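Local coordinates for protein RNA methyltransferase, TrmH family (Porphyromonas gingivalis, PDB 2I6D) that probably binds RNA and transfers a methyl group from S-adenosylmethionine to it, as a knotted methyltransferase of the TrmH (SpoU) family, at residues Gln26-Glu31 with Asp140-Lys145; Val36-Pro41 with Leu154-Pro159; Gly118-Thr123 with Ile244-Leu249; Ala52-Ala57 with Pro84-Ala89. All coordinates share one frame; numbering follows the deposited sequence. Where two conformers were deposited one is given.

The four contacts run from the N-terminal domain, a mixed four-stranded sheet with flanking helices, into the parallel-stranded methyltransferase domain. Contact 4 lies wholly in the first and contact 3 wholly in the second; their centres are about 30 Å apart and they do not touch. Contacts 1 and 2, whose centres are about 12 Å apart, join the two domains, pairing the consecutive strand 27-31 and helix 33-39 with the chain before and after helix 144-148. Contact 4 shares the sheet with contact 1, since strands 27-31 and 87-92 are neighbours. Along the chain both its segments fall between the two halves of contact 1, and likewise of contact 2, so residues distant in sequence set the domains together.

Contact 1: residues Gln26-Glu31 with Asp140-Lys145; sequences QAFAVE and DVFSPK
Phe28, on the edge strand 27-31, faces Phe142 in the turn that leads into helix 144-148, with their CA atoms 6.4 Å apart. The two buried rings make the contact. Phe142 sets its CD1 over the centre of the Phe28 ring, 3.5 Å above the plane, and the closest pair of atoms is Phe28 CZ and Phe142 CD1 at 3.7 Å. With centroids 4.6 Å apart and planes at 45°, the rings are inclined to each other, neither stacked nor edge-to-face. Phe28 puts its ring there by holding CG between its backbone N and carbonyl carbon (chi1 70°).

Behind Phe142 the loop is tied down by its own polar groups. Asp140 OD1 accepts from Phe142 N at 3.0 Å, an Asx turn, while Asp140 O takes both Ser143 N and, at 2.7 Å, Ser143 OG in a type I turn. Ser143 is the N-cap of the helix that follows. Beside the rings one water lies 2.7 Å from both Ala29 O and Phe142 O and so links the two backbones.

Around this pair, Met39 of helix 33-39 and Arg22 of helix 19-25 also pack on Phe28, and Leu93 touches both rings. Arg19 and Arg22 form salt bridges to Asp140 OD2, so helix 19-25, strand 27-31 and the methyltransferase-domain loop meet along one interdomain seam.

Contact 2: residues Val36-Pro41 with Leu154-Pro159; sequences VGEMLP and LARVQP
Glu38 and Arg156 form the salt bridge of this contact, and a single carboxylate oxygen does all the work. Arg156 comes end-on, NH1 reaching Glu38 OE2 at 2.8 Å and NH2 reaching the same OE2 at 3.2 Å; the first bond is the straighter (157° against 136°). The oxygen lies almost in the guanidinium plane, yet both nitrogens approach it from one face of the carboxylate, whose plane is turned 61° from the guanidinium. Asp125 holds NE of the same arginine in a second salt bridge, which helps to fix the group's rotation.

The bridge joins helix 33-39, in the probable substrate-binding domain, to the turn that leads into strand 158-161, an outermost strand of the parallel sheet in the knotted SPOUT methyltransferase domain.

Van der Waals contacts lie on the buried side of the bridge. Ala155 CB points at the helix and meets the backbone carbonyl oxygen Glu38 O at 3.6 Å and Glu38 CG at 3.8 Å. Next to it, selenomethionine Met39, in one of its two conformers, bends at its last torsion and brings CE alongside Leu154, 3.7 Å from CB and 3.9 Å from CD1. Phe42 packs on Ala155, and Tyr43 OH hydrogen-bonds to Leu154 O.

Contact 3: residues Gly118-Thr123 with Ile244-Leu249; sequences GTILRT and IATAIL
Ile120 and Thr246 meet between two helices that run nearly parallel, their segment axes 11° apart in direction and 9.5 Å apart at closest approach. Starting from its CB, Ile120 divides into two branches, both of which touch Thr246. The short branch, CG2, lies 4.0 Å from Thr246 CG2, methyl to methyl. The longer one passes through CG1, which stands beside the backbone N and anti to the carbonyl carbon (chi1 -75°); CG1 comes to 3.7 Å from Thr246 OG1 and 4.0 Å from Thr246 CB. At the tip, CD1 stays near the same hydroxyl, 3.9 Å from OG1. Thr246 thus lies across the isoleucine at about a right angle, its oxygen against the long branch and its methyl against the short one.

One turn further along helix 114-127, Thr123 continues the line. Its methyl CG2 is aimed across the gap and rests 3.8 Å from Ala247 CA, so the small alanine lets the threonine approach the backbone of helix 242-255. On the sheet side of the helices, Leu106 of strand 104-109 touches both Ile120 and Thr246, and Leu205 of strand 201-206 packs on Thr246; the pair of helices therefore lies side by side on one face of the parallel sheet of the methyltransferase domain.

Although two threonines take part, the contact is van der Waals throughout, the Thr246 oxygen included. Thr246 OG1 is hydrogen-bonded to Val242 O, a turn earlier in its own helix, which settles the buried hydroxyl within that helix and leaves close packing to join the two.

Contact 4: residues Ala52-Ala57 with Pro84-Ala89; sequences AAMLRA and PQPLMA
Met54 and Pro86 meet where the short helix 52-56 lies against the start of strand 87-92. Met54, a selenomethionine, is the main bump on the helix. Its CB points at the strand, and CG fits against the proline, 3.3 Å from Pro86 O and 3.8 Å from Pro86 CG. Beyond CG the chain folds back on itself, bent at chi2 (-64°) and again at chi3, so that the selenium and CE lead away and the base of the side chain is what sits against the Pro86 carbonyl, with the ring carbon CG to one side. The two side chains lie at a slant to one another.

The backbone here is bent: Pro86 is the centre of an inverse gamma turn, in which Leu87 N bonds to Gln85 O at 2.8 Å, and the chain enters the strand straight afterwards. Strand 87-92 is an inner strand of the mixed four-stranded sheet of the probable substrate-binding domain, and helix 52-56 follows directly on its antiparallel neighbour, strand 45-51.

From the strand comes the answering bump, Leu87. Its CG is anti to the backbone N (chi1 -173°), and the CD1 methyl enters the notch between two consecutive helix residues, 3.9 Å from Met54 CB and 3.8 Å from Leu55 CD2. Leu55 comes in from the flank and brings only that one methyl to the strand. Leu48 of strand 45-51 touches both leucines, Val66 of strand 65-69 backs Leu55, and Pro33 and Val36 of helix 33-39 pack on Met54 and Leu87 respectively.

Contact 1: residues Gln26-Glu31 with Asp140-Lys145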
loop_
_atom_site.group_PDB
_atom_site.type_symbol
_atom_site.label_atom_id
_atom_site.label_comp_id
_atom_site.label_asym_id
_atom_site.label_seq_id
_atom_site.Cartn_x
_atom_site.Cartn_y
_atom_site.Cartn_z
ATOM N N GLN A 26 10.022 -14.462 -2.788
ATOM C CA GLN A 26 10.159 -13.038 -3.092
ATOM C C GLN A 26 9.260 -12.697 -4.273
ATOM O O GLN A 26 9.709 -12.127 -5.272
ATOM C CB GLN A 26 11.631 -12.641 -3.346
ATOM C CG GLN A 26 12.478 -12.572 -2.047
ATOM C CD GLN A 26 11.976 -11.491 -1.078
ATOM O OE1 GLN A 26 12.001 -10.291 -1.390
ATOM N NE2 GLN A 26 11.499 -11.919 0.092
ATOM N N ALA A 27 7.986 -13.075 -4.150
ATOM C CA ALA A 27 7.021 -12.907 -5.231
ATOM C C ALA A 27 5.606 -12.627 -4.698
ATOM O O ALA A 27 5.280 -12.952 -3.552
ATOM C CB ALA A 27 7.003 -14.142 -6.116
ATOM N N PHE A 28 4.765 -12.027 -5.532
ATOM C CA PHE A 28 3.360 -11.840 -5.169
ATOM C C PHE A 28 2.541 -11.835 -6.438
ATOM O O PHE A 28 3.069 -11.531 -7.531
ATOM C CB PHE A 28 3.157 -10.542 -4.358
ATOM C CG PHE A 28 3.346 -9.273 -5.164
ATOM C CD1 PHE A 28 2.248 -8.616 -5.712
ATOM C CD2 PHE A 28 4.613 -8.767 -5.407
ATOM C CE1 PHE A 28 2.413 -7.441 -6.446
ATOM C CE2 PHE A 28 4.792 -7.567 -6.162
ATOM C CZ PHE A 28 3.684 -6.921 -6.675
ATOM N N ALA A 29 1.259 -12.170 -6.321
ATOM C CA ALA A 29 0.395 -12.237 -7.479
ATOM C C ALA A 29 -0.571 -11.046 -7.544
ATOM O O ALA A 29 -0.963 -10.456 -6.513
ATOM C CB ALA A 29 -0.391 -13.558 -7.485
ATOM N N VAL A 30 -0.983 -10.752 -8.763
ATOM C CA VAL A 30 -1.945 -9.701 -9.094
ATOM C C VAL A 30 -2.894 -10.293 -10.116
ATOM O O VAL A 30 -2.455 -10.963 -11.088
ATOM C CB VAL A 30 -1.229 -8.457 -9.689
ATOM C CG1 VAL A 30 -2.226 -7.312 -10.057
ATOM C CG2 VAL A 30 -0.149 -7.933 -8.701
ATOM N N GLU A 31 -4.182 -10.068 -9.903
ATOM C CA GLU A 31 -5.222 -10.622 -10.773
ATOM C C GLU A 31 -6.028 -9.579 -11.545
ATOM O O GLU A 31 -6.385 -8.502 -11.037
ATOM C CB GLU A 31 -6.153 -11.545 -9.996
ATOM C CG GLU A 31 -5.417 -12.653 -9.220
ATOM C CD GLU A 31 -6.416 -13.621 -8.583
ATOM O OE1 GLU A 31 -7.519 -13.764 -9.138
ATOM O OE2 GLU A 31 -6.120 -14.211 -7.518
ATOM N N ASP A 140 -0.164 -6.305 5.256
ATOM C CA ASP A 140 0.813 -6.565 4.198
ATOM C C ASP A 140 0.272 -5.996 2.870
ATOM O O ASP A 140 -0.713 -6.509 2.348
ATOM C CB ASP A 140 1.056 -8.093 4.086
ATOM C CG ASP A 140 2.102 -8.475 3.031
ATOM O OD1 ASP A 140 2.599 -7.619 2.276
ATOM O OD2 ASP A 140 2.443 -9.669 2.967
ATOM N N VAL A 141 0.920 -4.973 2.316
ATOM C CA VAL A 141 0.414 -4.320 1.086
ATOM C C VAL A 141 0.413 -5.246 -0.136
ATOM O O VAL A 141 -0.370 -5.031 -1.071
ATOM C CB VAL A 141 1.134 -2.987 0.731
ATOM C CG1 VAL A 141 0.817 -1.919 1.764
ATOM C CG2 VAL A 141 2.658 -3.201 0.579
ATOM N N PHE A 142 1.257 -6.276 -0.102
ATOM C CA PHE A 142 1.361 -7.227 -1.213
ATOM C C PHE A 142 0.487 -8.460 -1.042
ATOM O O PHE A 142 0.522 -9.382 -1.870
ATOM C CB PHE A 142 2.817 -7.585 -1.478
ATOM C CG PHE A 142 3.629 -6.401 -1.934
ATOM C CD1 PHE A 142 3.397 -5.835 -3.185
ATOM C CD2 PHE A 142 4.587 -5.834 -1.102
ATOM C CE1 PHE A 142 4.106 -4.717 -3.608
ATOM C CE2 PHE A 142 5.320 -4.719 -1.525
ATOM C CZ PHE A 142 5.074 -4.164 -2.776
ATOM N N SER A 143 -0.296 -8.481 0.035
ATOM C CA SER A 143 -1.278 -9.559 0.242
ATOM C C SER A 143 -2.369 -9.349 -0.823
ATOM O O SER A 143 -2.603 -8.214 -1.216
ATOM C CB SER A 143 -1.872 -9.499 1.657
ATOM O OG SER A 143 -2.610 -8.289 1.819
ATOM N N PRO A 144 -2.989 -10.439 -1.329
ATOM C CA PRO A 144 -4.084 -10.334 -2.299
ATOM C C PRO A 144 -5.183 -9.364 -1.872
ATOM O O PRO A 144 -5.738 -8.641 -2.705
ATOM C CB PRO A 144 -4.658 -11.743 -2.321
ATOM C CG PRO A 144 -3.491 -12.624 -2.009
ATOM C CD PRO A 144 -2.643 -11.848 -1.043
ATOM N N LYS A 145 -5.520 -9.364 -0.586
ATOM C CA LYS A 145 -6.624 -8.515 -0.156
ATOM C C LYS A 145 -6.304 -7.030 -0.414
ATOM O O LYS A 145 -7.136 -6.298 -0.979
ATOM C CB LYS A 145 -7.024 -8.794 1.295
ATOM C CG LYS A 145 -8.307 -8.059 1.697
ATOM C CD LYS A 145 -9.207 -8.897 2.610
ATOM C CE LYS A 145 -10.603 -8.269 2.729
ATOM N NZ LYS A 145 -11.628 -9.197 3.355
HETATM O O HOH W 1 -0.997 -10.589 -3.781
#

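Contact 2: residues Val36-Pro41 with Leu154-Pro159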
loop_
_atom_site.group_PDB
_atom_site.type_symbol
_atom_site.label_atom_id
_atom_site.label_comp_id
_atom_site.label_asym_id
_atom_site.label_seq_id
_atom_site.Cartn_x
_atom_site.Cartn_y
_atom_site.Cartn_z
ATOM N N VAL A 36 -3.155 -5.805 -13.603
ATOM C CA VAL A 36 -1.949 -6.358 -14.216
ATOM C C VAL A 36 -1.389 -5.356 -15.226
ATOM O O VAL A 36 -0.195 -5.045 -15.190
ATOM C CB VAL A 36 -2.205 -7.765 -14.857
ATOM C CG1 VAL A 36 -1.002 -8.205 -15.677
ATOM C CG2 VAL A 36 -2.489 -8.812 -13.756
ATOM N N GLY A 37 -2.260 -4.816 -16.084
ATOM C CA GLY A 37 -1.863 -3.820 -17.086
ATOM C C GLY A 37 -1.191 -2.613 -16.458
ATOM O O GLY A 37 -0.119 -2.170 -16.887
ATOM N N GLU A 38 -1.780 -2.090 -15.398
ATOM C CA GLU A 38 -1.176 -0.934 -14.779
ATOM C C GLU A 38 0.142 -1.186 -14.067
ATOM O O GLU A 38 0.999 -0.283 -14.025
ATOM C CB GLU A 38 -2.130 -0.239 -13.829
ATOM C CG GLU A 38 -1.636 1.173 -13.539
ATOM C CD GLU A 38 -2.733 2.168 -13.444
ATOM O OE1 GLU A 38 -3.913 1.742 -13.389
ATOM O OE2 GLU A 38 -2.399 3.381 -13.443
HETATM N N MSE A 39 0.322 -2.380 -13.513
HETATM C CA MSE A 39 1.505 -2.626 -12.695
HETATM C C MSE A 39 2.685 -3.259 -13.475
HETATM O O MSE A 39 3.834 -3.224 -13.014
HETATM C CB MSE A 39 1.128 -3.458 -11.465
HETATM C CG MSE A 39 0.068 -2.826 -10.558
HETATM SE SE MSE A 39 -0.454 -4.058 -9.082
HETATM C CE MSE A 39 1.260 -4.161 -8.116
ATOM N N LEU A 40 2.410 -3.808 -14.658
ATOM C CA LEU A 40 3.488 -4.378 -15.505
ATOM C C LEU A 40 4.714 -3.480 -15.714
ATOM O O LEU A 40 5.841 -3.960 -15.629
ATOM C CB LEU A 40 2.949 -4.884 -16.869
ATOM C CG LEU A 40 2.382 -6.300 -16.870
ATOM C CD1 LEU A 40 1.519 -6.549 -18.126
ATOM C CD2 LEU A 40 3.483 -7.368 -16.727
ATOM N N PRO A 41 4.510 -2.189 -16.044
ATOM C CA PRO A 41 5.679 -1.321 -16.264
ATOM C C PRO A 41 6.517 -1.056 -15.018
ATOM O O PRO A 41 7.617 -0.483 -15.122
ATOM C CB PRO A 41 5.061 0.002 -16.733
ATOM C CG PRO A 41 3.679 -0.357 -17.203
ATOM C CD PRO A 41 3.246 -1.473 -16.288
ATOM N N LEU A 154 -0.278 0.880 -6.523
ATOM C CA LEU A 154 1.097 0.385 -6.423
ATOM C C LEU A 154 1.945 0.665 -7.664
ATOM O O LEU A 154 3.169 0.490 -7.636
ATOM C CB LEU A 154 1.119 -1.105 -6.068
ATOM C CG LEU A 154 0.348 -1.415 -4.776
ATOM C CD1 LEU A 154 0.079 -2.906 -4.620
ATOM C CD2 LEU A 154 1.084 -0.856 -3.542
ATOM N N ALA A 155 1.319 1.134 -8.732
ATOM C CA ALA A 155 2.071 1.624 -9.879
ATOM C C ALA A 155 2.847 2.898 -9.557
ATOM O O ALA A 155 3.894 3.157 -10.157
ATOM C CB ALA A 155 1.145 1.837 -11.088
ATOM N N ARG A 156 2.335 3.714 -8.633
ATOM C CA ARG A 156 2.906 5.012 -8.415
ATOM C C ARG A 156 3.249 5.293 -6.967
ATOM O O ARG A 156 3.963 6.245 -6.699
ATOM C CB ARG A 156 1.972 6.096 -8.910
ATOM C CG ARG A 156 1.998 6.306 -10.411
ATOM C CD ARG A 156 0.788 7.145 -10.815
ATOM N NE ARG A 156 -0.432 6.462 -10.407
ATOM C CZ ARG A 156 -1.040 5.540 -11.138
ATOM N NH1 ARG A 156 -0.545 5.202 -12.329
ATOM N NH2 ARG A 156 -2.143 4.954 -10.679
ATOM N N VAL A 157 2.716 4.497 -6.046
ATOM C CA VAL A 157 2.963 4.700 -4.607
ATOM C C VAL A 157 3.899 3.572 -4.163
ATOM O O VAL A 157 3.547 2.372 -4.235
ATOM C CB VAL A 157 1.650 4.713 -3.773
ATOM C CG1 VAL A 157 1.966 4.913 -2.283
ATOM C CG2 VAL A 157 0.673 5.795 -4.291
ATOM N N GLN A 158 5.114 3.950 -3.764
ATOM C CA GLN A 158 6.084 2.967 -3.288
ATOM C C GLN A 158 5.861 2.633 -1.807
ATOM O O GLN A 158 5.951 3.523 -0.949
ATOM C CB GLN A 158 7.538 3.426 -3.473
ATOM C CG GLN A 158 8.531 2.326 -2.982
ATOM C CD GLN A 158 9.984 2.782 -2.852
ATOM O OE1 GLN A 158 10.329 3.620 -2.001
ATOM N NE2 GLN A 158 10.854 2.187 -3.662
ATOM N N PRO A 159 5.564 1.360 -1.499
ATOM C CA PRO A 159 5.306 1.036 -0.104
ATOM C C PRO A 159 6.540 0.452 0.583
ATOM O O PRO A 159 7.253 -0.341 -0.035
ATOM C CB PRO A 159 4.172 0.036 -0.203
ATOM C CG PRO A 159 4.476 -0.742 -1.516
ATOM C CD PRO A 159 5.296 0.226 -2.407
#

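Contact 3: residues Gly118-Thr123 with Ile244-Leu249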
loop_
_atom_site.group_PDB
_atom_site.type_symbol
_atom_site.label_atom_id
_atom_site.label_comp_id
_atom_site.label_asym_id
_atom_site.label_seq_id
_atom_site.Cartn_x
_atom_site.Cartn_y
_atom_site.Cartn_z
ATOM N N GLY A 118 -5.740 -0.458 1.986
ATOM C CA GLY A 118 -6.092 -0.277 0.576
ATOM C C GLY A 118 -6.674 1.095 0.301
ATOM O O GLY A 118 -6.334 1.741 -0.702
ATOM N N THR A 119 -7.616 1.508 1.143
ATOM C CA THR A 119 -8.223 2.824 0.987
ATOM C C THR A 119 -7.159 3.920 1.088
ATOM O O THR A 119 -7.195 4.895 0.325
ATOM C CB THR A 119 -9.352 3.040 2.003
ATOM O OG1 THR A 119 -10.341 2.015 1.806
ATOM C CG2 THR A 119 -10.004 4.414 1.821
ATOM N N ILE A 120 -6.264 3.787 2.059
ATOM C CA ILE A 120 -5.174 4.751 2.257
ATOM C C ILE A 120 -4.270 4.797 1.032
ATOM O O ILE A 120 -3.900 5.888 0.591
ATOM C CB ILE A 120 -4.382 4.491 3.559
ATOM C CG1 ILE A 120 -5.238 4.958 4.734
ATOM C CG2 ILE A 120 -3.029 5.255 3.557
ATOM C CD1 ILE A 120 -4.838 4.284 6.088
ATOM N N LEU A 121 -3.907 3.628 0.496
ATOM C CA LEU A 121 -3.115 3.600 -0.738
ATOM C C LEU A 121 -3.795 4.360 -1.885
ATOM O O LEU A 121 -3.128 5.048 -2.655
ATOM C CB LEU A 121 -2.792 2.162 -1.177
ATOM C CG LEU A 121 -1.808 1.387 -0.289
ATOM C CD1 LEU A 121 -1.689 -0.057 -0.820
ATOM C CD2 LEU A 121 -0.428 2.083 -0.276
ATOM N N ARG A 122 -5.108 4.161 -2.056
ATOM C CA ARG A 122 -5.849 4.864 -3.110
ATOM C C ARG A 122 -5.871 6.371 -2.874
ATOM O O ARG A 122 -5.749 7.165 -3.827
ATOM C CB ARG A 122 -7.275 4.327 -3.235
ATOM C CG ARG A 122 -7.302 2.863 -3.651
ATOM C CD ARG A 122 -8.715 2.291 -3.751
ATOM N NE ARG A 122 -9.587 3.238 -4.422
ATOM C CZ ARG A 122 -10.884 3.063 -4.650
ATOM N NH1 ARG A 122 -11.502 1.941 -4.283
ATOM N NH2 ARG A 122 -11.564 4.024 -5.256
ATOM N N THR A 123 -6.039 6.771 -1.618
ATOM C CA THR A 123 -5.984 8.191 -1.256
ATOM C C THR A 123 -4.604 8.791 -1.536
ATOM O O THR A 123 -4.503 9.861 -2.120
ATOM C CB THR A 123 -6.330 8.390 0.235
ATOM O OG1 THR A 123 -7.735 8.193 0.404
ATOM C CG2 THR A 123 -5.945 9.822 0.716
ATOM N N ILE A 244 -10.314 7.698 6.735
ATOM C CA ILE A 244 -11.036 8.974 6.671
ATOM C C ILE A 244 -10.117 10.114 7.115
ATOM O O ILE A 244 -10.007 11.149 6.429
ATOM C CB ILE A 244 -12.341 8.927 7.528
ATOM C CG1 ILE A 244 -13.349 7.931 6.925
ATOM C CG2 ILE A 244 -12.950 10.335 7.749
ATOM C CD1 ILE A 244 -13.950 8.396 5.540
ATOM N N ALA A 245 -9.441 9.930 8.253
ATOM C CA ALA A 245 -8.537 10.936 8.764
ATOM C C ALA A 245 -7.414 11.183 7.752
ATOM O O ALA A 245 -7.043 12.329 7.495
ATOM C CB ALA A 245 -7.945 10.496 10.137
ATOM N N THR A 246 -6.907 10.110 7.150
ATOM C CA THR A 246 -5.837 10.252 6.153
ATOM C C THR A 246 -6.273 11.121 4.960
ATOM O O THR A 246 -5.515 11.964 4.484
ATOM C CB THR A 246 -5.393 8.851 5.654
ATOM O OG1 THR A 246 -4.909 8.090 6.760
ATOM C CG2 THR A 246 -4.302 8.950 4.582
ATOM N N ALA A 247 -7.488 10.885 4.480
ATOM C CA ALA A 247 -8.046 11.623 3.343
ATOM C C ALA A 247 -8.190 13.111 3.690
ATOM O O ALA A 247 -7.852 13.980 2.889
ATOM C CB ALA A 247 -9.416 11.042 2.948
ATOM N N ILE A 248 -8.697 13.391 4.886
ATOM C CA ILE A 248 -8.858 14.765 5.335
ATOM C C ILE A 248 -7.491 15.455 5.381
ATOM O O ILE A 248 -7.323 16.577 4.827
ATOM C CB ILE A 248 -9.588 14.842 6.693
ATOM C CG1 ILE A 248 -11.066 14.471 6.482
ATOM C CG2 ILE A 248 -9.531 16.279 7.254
ATOM C CD1 ILE A 248 -11.754 13.993 7.773
ATOM N N LEU A 249 -6.519 14.784 5.992
ATOM C CA LEU A 249 -5.160 15.358 6.143
ATOM C C LEU A 249 -4.489 15.594 4.784
ATOM O O LEU A 249 -3.992 16.704 4.529
ATOM C CB LEU A 249 -4.271 14.498 7.057
ATOM C CG LEU A 249 -4.646 14.616 8.542
ATOM C CD1 LEU A 249 -4.369 13.299 9.327
ATOM C CD2 LEU A 249 -3.927 15.791 9.175
#

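Contact 4: residues Ala52-Ala57 with Pro84-Ala89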
loop_
_atom_site.group_PDB
_atom_site.type_symbol
_atom_site.label_atom_id
_atom_site.label_comp_id
_atom_site.label_asym_id
_atom_site.label_seq_id
_atom_site.Cartn_x
_atom_site.Cartn_y
_atom_site.Cartn_z
ATOM N N ALA A 52 -6.141 -16.290 -24.090
ATOM C CA ALA A 52 -5.621 -15.571 -25.259
ATOM C C ALA A 52 -6.119 -14.129 -25.335
ATOM O O ALA A 52 -5.330 -13.213 -25.618
ATOM C CB ALA A 52 -5.965 -16.333 -26.560
ATOM N N ALA A 53 -7.414 -13.918 -25.077
ATOM C CA ALA A 53 -8.011 -12.573 -25.186
ATOM C C ALA A 53 -7.407 -11.614 -24.154
ATOM O O ALA A 53 -7.240 -10.424 -24.425
ATOM C CB ALA A 53 -9.537 -12.635 -25.058
HETATM N N MSE A 54 -7.063 -12.147 -22.987
HETATM C CA MSE A 54 -6.397 -11.352 -21.951
HETATM C C MSE A 54 -4.938 -11.080 -22.284
HETATM O O MSE A 54 -4.462 -9.957 -22.122
HETATM C CB MSE A 54 -6.536 -12.013 -20.579
HETATM C CG MSE A 54 -7.985 -12.109 -20.093
HETATM SE SE MSE A 54 -8.758 -10.332 -19.806
HETATM C CE MSE A 54 -9.744 -10.123 -21.501
ATOM N N LEU A 55 -4.226 -12.093 -22.765
ATOM C CA LEU A 55 -2.796 -11.930 -23.038
ATOM C C LEU A 55 -2.509 -10.974 -24.212
ATOM O O LEU A 55 -1.507 -10.259 -24.217
ATOM C CB LEU A 55 -2.138 -13.289 -23.287
ATOM C CG LEU A 55 -2.119 -14.248 -22.093
ATOM C CD1 LEU A 55 -1.580 -15.601 -22.525
ATOM C CD2 LEU A 55 -1.260 -13.666 -20.965
ATOM N N ARG A 56 -3.381 -10.968 -25.209
ATOM C CA ARG A 56 -3.152 -10.118 -26.368
ATOM C C ARG A 56 -3.205 -8.623 -26.003
ATOM O O ARG A 56 -2.579 -7.787 -26.672
ATOM C CB ARG A 56 -4.160 -10.435 -27.471
ATOM C CG ARG A 56 -5.551 -9.856 -27.208
ATOM C CD ARG A 56 -6.461 -10.018 -28.398
ATOM N NE ARG A 56 -6.069 -9.135 -29.493
ATOM C CZ ARG A 56 -6.800 -8.924 -30.581
ATOM N NH1 ARG A 56 -6.353 -8.106 -31.520
ATOM N NH2 ARG A 56 -7.977 -9.531 -30.735
ATOM N N ALA A 57 -3.934 -8.307 -24.926
ATOM C CA ALA A 57 -4.180 -6.919 -24.538
ATOM C C ALA A 57 -3.037 -6.317 -23.726
ATOM O O ALA A 57 -3.001 -5.110 -23.527
ATOM C CB ALA A 57 -5.489 -6.794 -23.780
ATOM N N PRO A 84 -13.160 -15.037 -10.125
ATOM C CA PRO A 84 -11.870 -14.748 -10.748
ATOM C C PRO A 84 -11.985 -14.166 -12.152
ATOM O O PRO A 84 -12.924 -14.478 -12.895
ATOM C CB PRO A 84 -11.182 -16.128 -10.809
ATOM C CG PRO A 84 -11.922 -16.988 -9.834
ATOM C CD PRO A 84 -13.330 -16.479 -9.861
ATOM N N GLN A 85 -11.034 -13.297 -12.474
ATOM C CA GLN A 85 -10.812 -12.767 -13.812
ATOM C C GLN A 85 -9.698 -13.577 -14.476
ATOM O O GLN A 85 -8.744 -13.989 -13.801
ATOM C CB GLN A 85 -10.390 -11.296 -13.732
ATOM C CG GLN A 85 -11.480 -10.377 -13.224
ATOM C CD GLN A 85 -11.013 -8.940 -13.134
ATOM O OE1 GLN A 85 -11.179 -8.181 -14.074
ATOM N NE2 GLN A 85 -10.410 -8.570 -12.010
ATOM N N PRO A 86 -9.784 -13.788 -15.794
ATOM C CA PRO A 86 -8.885 -14.728 -16.476
ATOM C C PRO A 86 -7.466 -14.244 -16.805
ATOM O O PRO A 86 -6.992 -14.440 -17.922
ATOM C CB PRO A 86 -9.660 -15.086 -17.763
ATOM C CG PRO A 86 -10.590 -13.975 -17.973
ATOM C CD PRO A 86 -10.770 -13.187 -16.714
ATOM N N LEU A 87 -6.798 -13.618 -15.832
ATOM C CA LEU A 87 -5.432 -13.177 -15.990
ATOM C C LEU A 87 -4.818 -13.072 -14.586
ATOM O O LEU A 87 -5.391 -12.446 -13.702
ATOM C CB LEU A 87 -5.396 -11.800 -16.701
ATOM C CG LEU A 87 -4.034 -11.248 -17.102
ATOM C CD1 LEU A 87 -3.406 -12.115 -18.194
ATOM C CD2 LEU A 87 -4.195 -9.757 -17.541
HETATM N N MSE A 88 -3.676 -13.716 -14.394
HETATM C CA MSE A 88 -2.994 -13.670 -13.118
HETATM C C MSE A 88 -1.517 -13.514 -13.428
HETATM O O MSE A 88 -0.960 -14.280 -14.229
HETATM C CB MSE A 88 -3.272 -14.959 -12.323
HETATM C CG MSE A 88 -2.753 -14.934 -10.882
HETATM SE SE MSE A 88 -3.518 -16.475 -9.872
HETATM C CE MSE A 88 -2.732 -16.066 -8.101
ATOM N N ALA A 89 -0.893 -12.499 -12.829
ATOM C CA ALA A 89 0.542 -12.230 -13.006
ATOM C C ALA A 89 1.272 -12.540 -11.716
ATOM O O ALA A 89 0.724 -12.367 -10.636
ATOM C CB ALA A 89 0.760 -10.730 -13.406
#